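Local atomic coordinates of uncharacterized protein ScGH5_18 (Streptomyces cattleya, PDB entry 7LR8), a protein that probably hydrolyses the Manβ1-4GlcNAc linkage of N-glycan cores, as a glycoside hydrolase of family 5, subfamily 18. Residues F50-V55 / E297-T302; L192-E197 / W265-G270; A200-D205 / E251-W256; V361-P366 / V399-A404. The protein carries 1 engineered substitution. All coordinates share one frame; numbering follows the deposited sequence.

In the fold
Contacts 1 and 2 lie in the eight-stranded parallel β-barrel, their centres about 9 Å apart, and each joins strands that are next-but-one neighbours round it; strands 298-304 and 264-269, one from each contact, run side by side. Contact 3, with its centre about 14 Å from that of contact 2, lies in the outer layer, between helix 200-203 and the end of helix 240-253. In sequence the three are nested, 3 within 2 and 2 within 1. Contact 4 follows them in a small three-stranded C-terminal sheet, about 29 Å from contact 1 between centres, but touches contact 3. The series thus runs from the glycan-binding barrel interior to the small C-terminal sheet packed against the barrel's outer layer.

Contact 1 (F50-V55 / E297-T302); sequences FDHVRV and EVWGVT
H52 and T302 are joined by a short, nearly straight hydrogen bond, with H52 NE2 and T302 OG1 2.7 Å apart and an angle of 171°. The hydroxyl lies in the plane of the imidazole, at its edge. One face of the same ring receives the indole of W299 edge-on: W299 CZ3 stands 4.1 Å from H52 CE1, and the planes meet at 67° in a T-shaped pair. Histidine suits this place because its two nitrogens serve polar partners at the rim while the face packs against an aromatic edge. Its CB points toward strand 298-304, and CG sits between the backbone N and the carbonyl carbon (chi1 66°).

G300 leaves room for this pairing, since a CB there would run into W299 CE3. Beside the hydroxyl, the methyl T302 CG2 lies 4.4 Å from R54 CB.

A second bond, H52 ND1 to D51 OD1 at 2.9 Å, fixes the ring's rotation together with the first; D51 is positioned in turn by salt bridges with R15 and R347. T302 OG1 is also bonded by W265 NE1. Farther along strand 52-55, the R54 guanidinium is held by D94, E268, N19 and N152, and the side chain of R54 is about 6 Å from that of the engineered A153.

Between the two strands runs strand 15-19, so the contact belongs to the interior of a (β/α)8 TIM barrel, with R54 reaching from it toward the sugar-binding end.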
loop_
_atom_site.group_PDB
_atom_site.type_symbol
_atom_site.label_atom_id
_atom_site.label_comp_id
_atom_site.label_asym_id
_atom_site.label_seq_id
_atom_site.Cartn_x
_atom_site.Cartn_y
_atom_site.Cartn_z
ATOM N N PHE B 50 12.987 -19.531 24.666
ATOM C CA PHE B 50 12.401 -18.203 24.786
ATOM C C PHE B 50 11.066 -18.274 25.507
ATOM O O PHE B 50 10.428 -19.330 25.584
ATOM C CB PHE B 50 12.201 -17.568 23.407
ATOM C CG PHE B 50 13.485 -17.274 22.700
ATOM C CD1 PHE B 50 14.300 -16.228 23.117
ATOM C CD2 PHE B 50 13.896 -18.057 21.636
ATOM C CE1 PHE B 50 15.496 -15.959 22.473
ATOM C CE2 PHE B 50 15.095 -17.793 20.987
ATOM C CZ PHE B 50 15.899 -16.751 21.413
ATOM N N ASP B 51 10.643 -17.132 26.052
ATOM C CA ASP B 51 9.364 -17.069 26.745
ATOM C C ASP B 51 8.360 -16.099 26.142
ATOM O O ASP B 51 7.251 -15.997 26.674
ATOM C CB ASP B 51 9.568 -16.720 28.229
ATOM C CG ASP B 51 10.267 -15.387 28.432
ATOM O OD1 ASP B 51 9.670 -14.342 28.075
ATOM O OD2 ASP B 51 11.405 -15.389 28.963
ATOM N N HIS B 52 8.693 -15.384 25.062
ATOM C CA HIS B 52 7.702 -14.519 24.428
ATOM C C HIS B 52 8.101 -14.291 22.980
ATOM O O HIS B 52 9.240 -14.557 22.575
ATOM C CB HIS B 52 7.550 -13.164 25.151
ATOM C CG HIS B 52 8.766 -12.299 25.074
ATOM N ND1 HIS B 52 9.798 -12.380 25.985
ATOM C CD2 HIS B 52 9.135 -11.354 24.171
ATOM C CE1 HIS B 52 10.739 -11.507 25.664
ATOM N NE2 HIS B 52 10.367 -10.881 24.560
ATOM N N VAL B 53 7.134 -13.816 22.201
ATOM C CA VAL B 53 7.366 -13.347 20.843
ATOM C C VAL B 53 6.717 -11.983 20.704
ATOM O O VAL B 53 5.718 -11.674 21.367
ATOM C CB VAL B 53 6.804 -14.309 19.767
ATOM C CG1 VAL B 53 7.636 -15.585 19.705
ATOM C CG2 VAL B 53 5.357 -14.643 20.049
ATOM N N ARG B 54 7.306 -11.157 19.846
ATOM C CA ARG B 54 6.714 -9.906 19.390
ATOM C C ARG B 54 6.263 -10.133 17.958
ATOM O O ARG B 54 7.054 -10.617 17.143
ATOM C CB ARG B 54 7.742 -8.770 19.479
ATOM C CG ARG B 54 7.393 -7.486 18.726
ATOM C CD ARG B 54 8.127 -6.308 19.380
ATOM N NE ARG B 54 7.929 -5.037 18.680
ATOM C CZ ARG B 54 8.843 -4.425 17.920
ATOM N NH1 ARG B 54 10.057 -4.951 17.751
ATOM N NH2 ARG B 54 8.556 -3.262 17.359
ATOM N N VAL B 55 4.980 -9.855 17.667
ATOM C CA VAL B 55 4.385 -10.241 16.393
ATOM C C VAL B 55 3.767 -9.035 15.683
ATOM O O VAL B 55 3.373 -8.041 16.299
ATOM C CB VAL B 55 3.334 -11.362 16.552
ATOM C CG1 VAL B 55 3.931 -12.546 17.314
ATOM C CG2 VAL B 55 2.098 -10.855 17.252
ATOM N N GLU B 297 16.671 -3.786 36.099
ATOM C CA GLU B 297 15.344 -3.357 35.634
ATOM C C GLU B 297 15.197 -3.489 34.121
ATOM O O GLU B 297 14.494 -2.703 33.485
ATOM C CB GLU B 297 15.031 -1.920 36.068
ATOM C CG GLU B 297 14.576 -1.794 37.521
ATOM C CD GLU B 297 15.727 -1.759 38.515
ATOM O OE1 GLU B 297 16.763 -1.135 38.216
ATOM O OE2 GLU B 297 15.585 -2.349 39.607
ATOM N N VAL B 298 15.854 -4.477 33.529
ATOM C CA VAL B 298 15.618 -4.805 32.126
ATOM C C VAL B 298 14.379 -5.686 32.084
ATOM O O VAL B 298 14.363 -6.772 32.683
ATOM C CB VAL B 298 16.825 -5.526 31.508
ATOM C CG1 VAL B 298 16.446 -6.085 30.142
ATOM C CG2 VAL B 298 18.044 -4.599 31.417
ATOM N N TRP B 299 13.328 -5.211 31.413
ATOM C CA TRP B 299 12.115 -6.012 31.305
ATOM C C TRP B 299 12.390 -7.309 30.559
ATOM O O TRP B 299 11.928 -8.384 30.963
ATOM C CB TRP B 299 11.011 -5.221 30.599
ATOM C CG TRP B 299 9.688 -5.929 30.594
ATOM C CD1 TRP B 299 8.683 -5.782 31.499
ATOM C CD2 TRP B 299 9.225 -6.891 29.631
ATOM N NE1 TRP B 299 7.619 -6.585 31.164
ATOM C CE2 TRP B 299 7.929 -7.282 30.026
ATOM C CE3 TRP B 299 9.780 -7.461 28.482
ATOM C CZ2 TRP B 299 7.184 -8.219 29.312
ATOM C CZ3 TRP B 299 9.034 -8.384 27.772
ATOM C CH2 TRP B 299 7.753 -8.753 28.188
ATOM N N GLY B 300 13.128 -7.226 29.461
ATOM C CA GLY B 300 13.417 -8.399 28.667
ATOM C C GLY B 300 14.330 -8.040 27.519
ATOM O O GLY B 300 14.603 -6.863 27.257
ATOM N N VAL B 301 14.810 -9.090 26.847
ATOM C CA VAL B 301 15.650 -8.999 25.656
ATOM C C VAL B 301 14.927 -9.732 24.540
ATOM O O VAL B 301 14.616 -10.924 24.675
ATOM C CB VAL B 301 17.036 -9.622 25.882
ATOM C CG1 VAL B 301 17.844 -9.571 24.588
ATOM C CG2 VAL B 301 17.764 -8.930 27.025
ATOM N N THR B 302 14.662 -9.033 23.436
ATOM C CA THR B 302 13.888 -9.603 22.344
ATOM C C THR B 302 14.719 -9.487 21.074
ATOM O O THR B 302 14.906 -8.386 20.545
ATOM C CB THR B 302 12.529 -8.908 22.218
ATOM O OG1 THR B 302 11.905 -8.857 23.518
ATOM C CG2 THR B 302 11.623 -9.669 21.266
#

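Contact 2 (L192-E197 / W265-G270); sequences LHLHAE and WLQEVG. With BMA (beta-D-mannopyranose), chain D.
W265, Q267 and L194 form the heart of this contact. L194 CD2 meets the edge of the indole near its plane, 3.8 Å from W265 CZ3, the two side chains crossing at about a right angle. The other methyl, L194 CD1, approaches the Q267 amide tip to tip, 3.9 Å from NE2. In L194, chi1 of 63° sets CG between the backbone N and the carbonyl carbon, and from there the two methyls reach indole and amide.

Q267 CG lies over the middle of the W265 indole, and the amide ends close to A196, OE1 only 3.1 Å from A196 CB; alanine's small side chain suits this approach. H224 bonds OE1 and T149 bonds NE2, satisfying this buried amide and fixing its rotation.

E268 points its carboxylate at the bound mannose: OE2 lies 3.0 Å from BMA O2, within hydrogen-bonding distance, though the proton has another acceptor in reach, and OE1 3.3 Å from BMA C1. An alanine here would probably take one partner from R54 and leave W226 NE1 and the mannose O2 without this carboxylate. Such apolar packing beside a carboxylate close to the anomeric carbon is consistent with the nucleophile site of retaining family 5 glycosidases.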
loop_
_atom_site.group_PDB
_atom_site.type_symbol
_atom_site.label_atom_id
_atom_site.label_comp_id
_atom_site.label_asym_id
_atom_site.label_seq_id
_atom_site.Cartn_x
_atom_site.Cartn_y
_atom_site.Cartn_z
ATOM N N LEU B 192 -0.126 -4.813 29.261
ATOM C CA LEU B 192 1.121 -4.057 29.130
ATOM C C LEU B 192 1.114 -3.323 27.796
ATOM O O LEU B 192 1.468 -3.894 26.765
ATOM C CB LEU B 192 2.320 -4.995 29.235
ATOM C CG LEU B 192 3.719 -4.372 29.229
ATOM C CD1 LEU B 192 3.968 -3.711 30.570
ATOM C CD2 LEU B 192 4.808 -5.407 28.922
ATOM N N HIS B 193 0.714 -2.052 27.808
ATOM C CA HIS B 193 0.585 -1.269 26.583
ATOM C C HIS B 193 1.656 -0.189 26.560
ATOM O O HIS B 193 1.804 0.572 27.527
ATOM C CB HIS B 193 -0.811 -0.647 26.456
ATOM C CG HIS B 193 -1.914 -1.650 26.569
ATOM N ND1 HIS B 193 -1.967 -2.784 25.782
ATOM C CD2 HIS B 193 -2.988 -1.711 27.395
ATOM C CE1 HIS B 193 -3.040 -3.487 26.109
ATOM N NE2 HIS B 193 -3.670 -2.863 27.090
ATOM N N LEU B 194 2.385 -0.122 25.451
ATOM C CA LEU B 194 3.535 0.754 25.316
ATOM C C LEU B 194 3.629 1.224 23.870
ATOM O O LEU B 194 2.871 0.794 22.996
ATOM C CB LEU B 194 4.828 0.028 25.711
ATOM C CG LEU B 194 5.155 -1.168 24.811
ATOM C CD1 LEU B 194 6.649 -1.240 24.521
ATOM C CD2 LEU B 194 4.695 -2.497 25.434
ATOM N N HIS B 195 4.608 2.081 23.612
ATOM C CA HIS B 195 4.975 2.459 22.259
ATOM C C HIS B 195 6.480 2.278 22.138
ATOM O O HIS B 195 7.191 2.211 23.143
ATOM C CB HIS B 195 4.539 3.904 21.939
ATOM C CG HIS B 195 5.332 4.948 22.660
ATOM N ND1 HIS B 195 6.337 5.668 22.052
ATOM C CD2 HIS B 195 5.267 5.393 23.936
ATOM C CE1 HIS B 195 6.860 6.511 22.922
ATOM N NE2 HIS B 195 6.227 6.367 24.073
ATOM N N ALA B 196 6.963 2.166 20.897
ATOM C CA ALA B 196 8.338 1.736 20.646
ATOM C C ALA B 196 8.886 2.537 19.479
ATOM O O ALA B 196 8.480 2.321 18.332
ATOM C CB ALA B 196 8.408 0.240 20.342
ATOM N N GLU B 197 9.805 3.447 19.766
ATOM C CA GLU B 197 10.335 4.356 18.756
ATOM C C GLU B 197 11.794 4.028 18.456
ATOM O O GLU B 197 12.553 3.649 19.356
ATOM C CB GLU B 197 10.204 5.809 19.221
ATOM C CG GLU B 197 8.816 6.170 19.803
ATOM C CD GLU B 197 7.649 5.785 18.900
ATOM O OE1 GLU B 197 6.535 5.538 19.425
ATOM O OE2 GLU B 197 7.826 5.731 17.668
ATOM N N TRP B 265 12.616 -2.175 28.217
ATOM C CA TRP B 265 12.503 -3.371 27.384
ATOM C C TRP B 265 13.419 -3.213 26.174
ATOM O O TRP B 265 13.175 -2.367 25.311
ATOM C CB TRP B 265 11.045 -3.581 26.969
ATOM C CG TRP B 265 10.766 -4.837 26.173
ATOM C CD1 TRP B 265 11.670 -5.787 25.768
ATOM C CD2 TRP B 265 9.491 -5.269 25.695
ATOM N NE1 TRP B 265 11.025 -6.782 25.067
ATOM C CE2 TRP B 265 9.689 -6.478 25.002
ATOM C CE3 TRP B 265 8.189 -4.737 25.773
ATOM C CZ2 TRP B 265 8.637 -7.180 24.414
ATOM C CZ3 TRP B 265 7.155 -5.434 25.192
ATOM C CH2 TRP B 265 7.380 -6.633 24.508
ATOM N N LEU B 266 14.487 -4.010 26.112
ATOM C CA LEU B 266 15.285 -4.078 24.887
ATOM C C LEU B 266 14.495 -4.912 23.890
ATOM O O LEU B 266 14.643 -6.131 23.797
ATOM C CB LEU B 266 16.661 -4.675 25.171
ATOM C CG LEU B 266 17.546 -4.806 23.945
ATOM C CD1 LEU B 266 17.883 -3.434 23.364
ATOM C CD2 LEU B 266 18.829 -5.561 24.341
ATOM N N GLN B 267 13.602 -4.242 23.161
ATOM C CA GLN B 267 12.603 -4.905 22.346
ATOM C C GLN B 267 13.108 -5.282 20.965
ATOM O O GLN B 267 12.465 -6.095 20.288
ATOM C CB GLN B 267 11.370 -3.995 22.225
ATOM C CG GLN B 267 10.118 -4.696 21.786
ATOM C CD GLN B 267 8.998 -3.714 21.538
ATOM O OE1 GLN B 267 9.198 -2.702 20.862
ATOM N NE2 GLN B 267 7.820 -3.996 22.086
ATOM N N GLU B 268 14.236 -4.715 20.540
ATOM C CA GLU B 268 14.960 -5.185 19.364
ATOM C C GLU B 268 16.447 -5.104 19.627
ATOM O O GLU B 268 16.942 -4.095 20.133
ATOM C CB GLU B 268 14.673 -4.363 18.105
ATOM C CG GLU B 268 13.264 -4.498 17.605
ATOM C CD GLU B 268 12.985 -3.578 16.433
ATOM O OE1 GLU B 268 13.955 -3.002 15.882
ATOM O OE2 GLU B 268 11.801 -3.439 16.078
ATOM N N VAL B 269 17.151 -6.170 19.260
ATOM C CA VAL B 269 18.608 -6.170 19.194
ATOM C C VAL B 269 18.967 -7.249 18.187
ATOM O O VAL B 269 18.386 -8.341 18.208
ATOM C CB VAL B 269 19.270 -6.417 20.565
ATOM C CG1 VAL B 269 18.708 -7.681 21.246
ATOM C CG2 VAL B 269 20.808 -6.521 20.394
ATOM N N GLY B 270 19.886 -6.950 17.272
ATOM C CA GLY B 270 20.253 -7.916 16.258
ATOM C C GLY B 270 21.681 -7.716 15.804
ATOM O O GLY B 270 22.362 -6.771 16.211
HETATM C C1 BMA D . 14.268 -2.084 12.746
HETATM C C2 BMA D . 13.083 -3.101 12.700
HETATM C C3 BMA D . 12.888 -3.557 11.268
HETATM C C4 BMA D . 14.284 -3.945 10.615
HETATM C C5 BMA D . 15.420 -3.967 11.677
HETATM C C6 BMA D . 16.789 -4.230 11.090
HETATM O O2 BMA D . 11.876 -2.526 13.175
HETATM O O3 BMA D . 12.156 -2.563 10.508
HETATM O O4 BMA D . 14.157 -5.215 10.038
HETATM O O5 BMA D . 15.513 -2.678 12.312
HETATM O O6 BMA D . 17.073 -3.156 10.161
#

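Contact 3 (A200-D205 / E251-W256); sequences AAWYLD and ELAKAW
W202 is the first residue of A200-D205 to meet E251-W256, and it carries most of the contact. Its CG lies anti to the carbonyl carbon (chi1 -43°), and the indole reaches out from the short helix across to the other segment. At the far corner of the six-membered ring, W202 CH2 comes within 3.4 Å of A253 CB, a tight approach that the small alanine side chain permits. Nearer the root, W202 CB touches L252 CD2 at 4.2 Å. Next to CH2 on the ring, W202 CZ3 is 3.8 Å from W256 CE3, which lies at the edge of the W202 ring near its plane. The two indoles slide past each other in opposite directions with planes at 59°, an oblique pairing that is neither a stack nor a T. An alanine in place of W202 would probably open a gap between the short helix and the pair A253 and W256, and leave the W256 indole freer to shift.

Y203 follows with a lighter touch: its ring edge, at CE1, is 4.4 Å from L252 CD2, so this one leucine methyl serves both aromatic residues. The helix ends here, L204 being the first residue to leave the helical conformation.

W202 and A253 both touch T221 and V223 of strand 221-225, so the contact packs the short helix after strand 194-196 and the end of helix 240-253 over strand 221-225, as in the outer layer of a (β/α)8 barrel.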
loop_
_atom_site.group_PDB
_atom_site.type_symbol
_atom_site.label_atom_id
_atom_site.label_comp_id
_atom_site.label_asym_id
_atom_site.label_seq_id
_atom_site.Cartn_x
_atom_site.Cartn_y
_atom_site.Cartn_z
ATOM N N ALA B 200 16.143 7.508 16.571
ATOM C CA ALA B 200 15.995 8.948 16.362
ATOM C C ALA B 200 15.385 9.629 17.582
ATOM O O ALA B 200 15.672 10.802 17.852
ATOM C CB ALA B 200 15.120 9.223 15.140
ATOM N N ALA B 201 14.552 8.910 18.338
ATOM C CA ALA B 201 13.960 9.503 19.536
ATOM C C ALA B 201 15.022 9.892 20.561
ATOM O O ALA B 201 14.796 10.804 21.361
ATOM C CB ALA B 201 12.951 8.540 20.164
ATOM N N TRP B 202 16.174 9.217 20.562
ATOM C CA TRP B 202 17.262 9.553 21.475
ATOM C C TRP B 202 18.392 10.332 20.818
ATOM O O TRP B 202 19.139 11.011 21.523
ATOM C CB TRP B 202 17.857 8.279 22.103
ATOM C CG TRP B 202 16.802 7.303 22.523
ATOM C CD1 TRP B 202 16.303 6.267 21.789
ATOM C CD2 TRP B 202 16.096 7.295 23.762
ATOM N NE1 TRP B 202 15.335 5.607 22.501
ATOM C CE2 TRP B 202 15.189 6.219 23.719
ATOM C CE3 TRP B 202 16.144 8.089 24.906
ATOM C CZ2 TRP B 202 14.337 5.919 24.774
ATOM C CZ3 TRP B 202 15.300 7.790 25.954
ATOM C CH2 TRP B 202 14.408 6.715 25.882
ATOM N N TYR B 203 18.528 10.263 19.494
ATOM C CA TYR B 203 19.752 10.678 18.826
ATOM C C TYR B 203 19.608 11.874 17.888
ATOM O O TYR B 203 20.623 12.520 17.597
ATOM C CB TYR B 203 20.324 9.508 18.010
ATOM C CG TYR B 203 20.944 8.377 18.802
ATOM C CD1 TYR B 203 21.096 8.440 20.190
ATOM C CD2 TYR B 203 21.391 7.240 18.150
ATOM C CE1 TYR B 203 21.687 7.381 20.896
ATOM C CE2 TYR B 203 21.978 6.192 18.839
ATOM C CZ TYR B 203 22.126 6.263 20.203
ATOM O OH TYR B 203 22.727 5.202 20.862
ATOM N N LEU B 204 18.402 12.183 17.410
ATOM C CA LEU B 204 18.185 13.154 16.334
ATOM C C LEU B 204 17.620 14.449 16.906
ATOM O O LEU B 204 16.480 14.474 17.382
ATOM C CB LEU B 204 17.228 12.595 15.285
ATOM C CG LEU B 204 17.719 12.058 13.945
ATOM C CD1 LEU B 204 16.588 12.133 12.933
ATOM C CD2 LEU B 204 18.931 12.832 13.456
ATOM N N ASP B 205 18.394 15.528 16.819
ATOM C CA ASP B 205 17.867 16.833 17.194
ATOM C C ASP B 205 16.641 17.150 16.350
ATOM O O ASP B 205 16.579 16.813 15.164
ATOM C CB ASP B 205 18.924 17.924 17.008
ATOM C CG ASP B 205 20.168 17.695 17.844
ATOM O OD1 ASP B 205 20.087 17.037 18.900
ATOM O OD2 ASP B 205 21.237 18.183 17.440
ATOM N N GLU B 251 20.442 2.115 29.765
ATOM C CA GLU B 251 20.756 3.027 30.859
ATOM C C GLU B 251 20.459 4.475 30.483
ATOM O O GLU B 251 20.122 5.281 31.356
ATOM C CB GLU B 251 22.216 2.863 31.286
ATOM C CG GLU B 251 22.496 1.512 31.920
ATOM C CD GLU B 251 21.595 1.243 33.104
ATOM O OE1 GLU B 251 21.490 2.134 33.976
ATOM O OE2 GLU B 251 20.997 0.141 33.164
ATOM N N LEU B 252 20.587 4.821 29.199
ATOM C CA LEU B 252 20.253 6.171 28.762
ATOM C C LEU B 252 18.769 6.446 28.945
ATOM O O LEU B 252 18.382 7.517 29.429
ATOM C CB LEU B 252 20.646 6.359 27.295
ATOM C CG LEU B 252 20.317 7.704 26.642
ATOM C CD1 LEU B 252 21.086 8.814 27.335
ATOM C CD2 LEU B 252 20.645 7.676 25.157
ATOM N N ALA B 253 17.929 5.481 28.564
ATOM C CA ALA B 253 16.483 5.677 28.608
ATOM C C ALA B 253 16.000 5.944 30.029
ATOM O O ALA B 253 14.995 6.639 30.227
ATOM C CB ALA B 253 15.780 4.454 28.016
ATOM N N LYS B 254 16.718 5.428 31.024
ATOM C CA LYS B 254 16.352 5.628 32.416
ATOM C C LYS B 254 16.421 7.090 32.846
ATOM O O LYS B 254 15.730 7.469 33.799
ATOM C CB LYS B 254 17.256 4.781 33.315
ATOM C CG LYS B 254 17.022 3.280 33.161
ATOM C CD LYS B 254 17.972 2.460 34.011
ATOM C CE LYS B 254 17.656 0.975 33.861
ATOM N NZ LYS B 254 18.607 0.139 34.616
ATOM N N ALA B 255 17.238 7.919 32.184
ATOM C CA ALA B 255 17.398 9.293 32.655
ATOM C C ALA B 255 16.079 10.056 32.658
ATOM O O ALA B 255 15.882 10.938 33.502
ATOM C CB ALA B 255 18.428 10.035 31.805
ATOM N N TRP B 256 15.172 9.730 31.738
ATOM C CA TRP B 256 13.933 10.475 31.547
ATOM C C TRP B 256 12.742 9.873 32.281
ATOM O O TRP B 256 11.648 10.445 32.227
ATOM C CB TRP B 256 13.599 10.584 30.050
ATOM C CG TRP B 256 14.443 11.584 29.315
ATOM C CD1 TRP B 256 14.165 12.905 29.111
ATOM C CD2 TRP B 256 15.708 11.338 28.688
ATOM N NE1 TRP B 256 15.179 13.499 28.397
ATOM C CE2 TRP B 256 16.144 12.557 28.134
ATOM C CE3 TRP B 256 16.522 10.203 28.552
ATOM C CZ2 TRP B 256 17.348 12.675 27.437
ATOM C CZ3 TRP B 256 17.720 10.322 27.862
ATOM C CH2 TRP B 256 18.120 11.548 27.313
#

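Contact 4 (V361-P366 / V399-A404); sequences VVDVGP and VLAEHA
V361 and V399 stand side by side on one face of a parallel sheet, with V361 CG2 4.3 Å from V399 CG1. V361 spreads its methyls over the turn that follows the partner strand: CG1 lies 4.2 Å from A401 CB, and CG2 lies 4.1 Å from A404 CB. CG1 gets there by standing anti to the backbone N (chi1 176°). The β-branched valine suits the place because its two methyls reach two alanines at once, and these are small enough to let the turn fold back close to the strand. V399 itself packs on H409, L410 and R413 of helix 407-413.

V362 and L400 point to the opposite face, where both meet the indole of W256, and V364 reaches the same ring from the loop beyond. Strands 358-362 and 397-400 are linked by helix 381-391 in a β-α-β crossover, and two backbone hydrogen bonds across these segments help hold the parallel pairing. V362 N donates to V399 O at 2.8 Å, and A401 N to V362 O at 3.0 Å.

Past the sheet the methylene of D363 touches A401, CB to CB at 4.0 Å. Its CG is anti to the backbone N (chi1 -172°), and D363 OD1 accepts from G365 N at 3.1 Å in an Asx turn. At G365 a side chain would be jammed against the preceding carbonyl oxygen, so glycine fits here. In the turn after strand 397-400, H403 N bonds L400 O, and the H403 ring stacks on H409.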
loop_
_atom_site.group_PDB
_atom_site.type_symbol
_atom_site.label_atom_id
_atom_site.label_comp_id
_atom_site.label_asym_id
_atom_site.label_seq_id
_atom_site.Cartn_x
_atom_site.Cartn_y
_atom_site.Cartn_z
ATOM N N VAL B 361 26.132 12.493 33.648
ATOM C CA VAL B 361 25.174 13.575 33.428
ATOM C C VAL B 361 24.830 13.673 31.948
ATOM O O VAL B 361 25.718 13.761 31.091
ATOM C CB VAL B 361 25.730 14.909 33.946
ATOM C CG1 VAL B 361 24.755 16.046 33.618
ATOM C CG2 VAL B 361 25.998 14.830 35.440
ATOM N N VAL B 362 23.534 13.694 31.642
ATOM C CA VAL B 362 23.046 13.839 30.274
ATOM C C VAL B 362 22.368 15.196 30.153
ATOM O O VAL B 362 21.332 15.440 30.784
ATOM C CB VAL B 362 22.082 12.707 29.895
ATOM C CG1 VAL B 362 21.519 12.929 28.500
ATOM C CG2 VAL B 362 22.797 11.365 29.990
ATOM N N ASP B 363 22.946 16.074 29.334
ATOM C CA ASP B 363 22.421 17.417 29.101
ATOM C C ASP B 363 22.047 17.496 27.628
ATOM O O ASP B 363 22.927 17.560 26.764
ATOM C CB ASP B 363 23.454 18.481 29.475
ATOM C CG ASP B 363 22.889 19.899 29.446
ATOM O OD1 ASP B 363 21.803 20.122 28.868
ATOM O OD2 ASP B 363 23.551 20.802 29.997
ATOM N N VAL B 364 20.748 17.461 27.344
ATOM C CA VAL B 364 20.240 17.525 25.981
ATOM C C VAL B 364 19.527 18.850 25.717
ATOM O O VAL B 364 18.735 18.952 24.780
ATOM C CB VAL B 364 19.326 16.330 25.667
ATOM C CG1 VAL B 364 20.098 15.018 25.838
ATOM C CG2 VAL B 364 18.096 16.340 26.562
ATOM N N GLY B 365 19.792 19.864 26.532
ATOM C CA GLY B 365 19.203 21.166 26.336
ATOM C C GLY B 365 17.975 21.392 27.193
ATOM O O GLY B 365 17.505 20.493 27.901
ATOM N N PRO B 366 17.422 22.600 27.127
ATOM C CA PRO B 366 16.300 22.962 27.998
ATOM C C PRO B 366 14.977 22.421 27.479
ATOM O O PRO B 366 14.842 22.018 26.323
ATOM C CB PRO B 366 16.300 24.498 27.967
ATOM C CG PRO B 366 17.261 24.902 26.854
ATOM C CD PRO B 366 17.714 23.657 26.145
ATOM N N VAL B 399 21.863 10.221 34.326
ATOM C CA VAL B 399 20.983 11.116 35.075
ATOM C C VAL B 399 20.875 12.423 34.301
ATOM O O VAL B 399 21.861 12.904 33.736
ATOM C CB VAL B 399 21.496 11.339 36.518
ATOM C CG1 VAL B 399 22.842 12.054 36.524
ATOM C CG2 VAL B 399 20.465 12.121 37.345
ATOM N N LEU B 400 19.665 12.986 34.251
ATOM C CA LEU B 400 19.460 14.251 33.559
ATOM C C LEU B 400 20.127 15.402 34.305
ATOM O O LEU B 400 20.203 15.416 35.539
ATOM C CB LEU B 400 17.969 14.547 33.404
ATOM C CG LEU B 400 17.205 13.792 32.323
ATOM C CD1 LEU B 400 15.771 14.313 32.283
ATOM C CD2 LEU B 400 17.885 13.964 30.967
ATOM N N ALA B 401 20.609 16.382 33.532
ATOM C CA ALA B 401 21.215 17.578 34.114
ATOM C C ALA B 401 20.317 18.200 35.178
ATOM O O ALA B 401 20.796 18.621 36.239
ATOM C CB ALA B 401 21.519 18.598 33.013
ATOM N N GLU B 402 19.007 18.252 34.917
ATOM C CA GLU B 402 18.070 18.863 35.852
ATOM C C GLU B 402 17.967 18.089 37.162
ATOM O O GLU B 402 17.442 18.630 38.142
ATOM C CB GLU B 402 16.685 18.977 35.210
ATOM C CG GLU B 402 16.145 17.667 34.651
ATOM C CD GLU B 402 14.852 17.852 33.868
ATOM O OE1 GLU B 402 13.778 17.935 34.500
ATOM O OE2 GLU B 402 14.912 17.912 32.619
ATOM N N HIS B 403 18.448 16.843 37.198
ATOM C CA HIS B 403 18.403 16.013 38.395
ATOM C C HIS B 403 19.782 15.734 38.972
ATOM O O HIS B 403 19.886 14.999 39.963
ATOM C CB HIS B 403 17.701 14.678 38.094
ATOM C CG HIS B 403 16.266 14.823 37.684
ATOM N ND1 HIS B 403 15.342 15.508 38.441
ATOM C CD2 HIS B 403 15.597 14.362 36.601
ATOM C CE1 HIS B 403 14.167 15.475 37.838
ATOM N NE2 HIS B 403 14.294 14.785 36.718
ATOM N N ALA B 404 20.840 16.311 38.395
ATOM C CA ALA B 404 22.202 15.961 38.795
ATOM C C ALA B 404 22.502 16.318 40.247
ATOM O O ALA B 404 23.418 15.732 40.836
ATOM C CB ALA B 404 23.210 16.643 37.865
#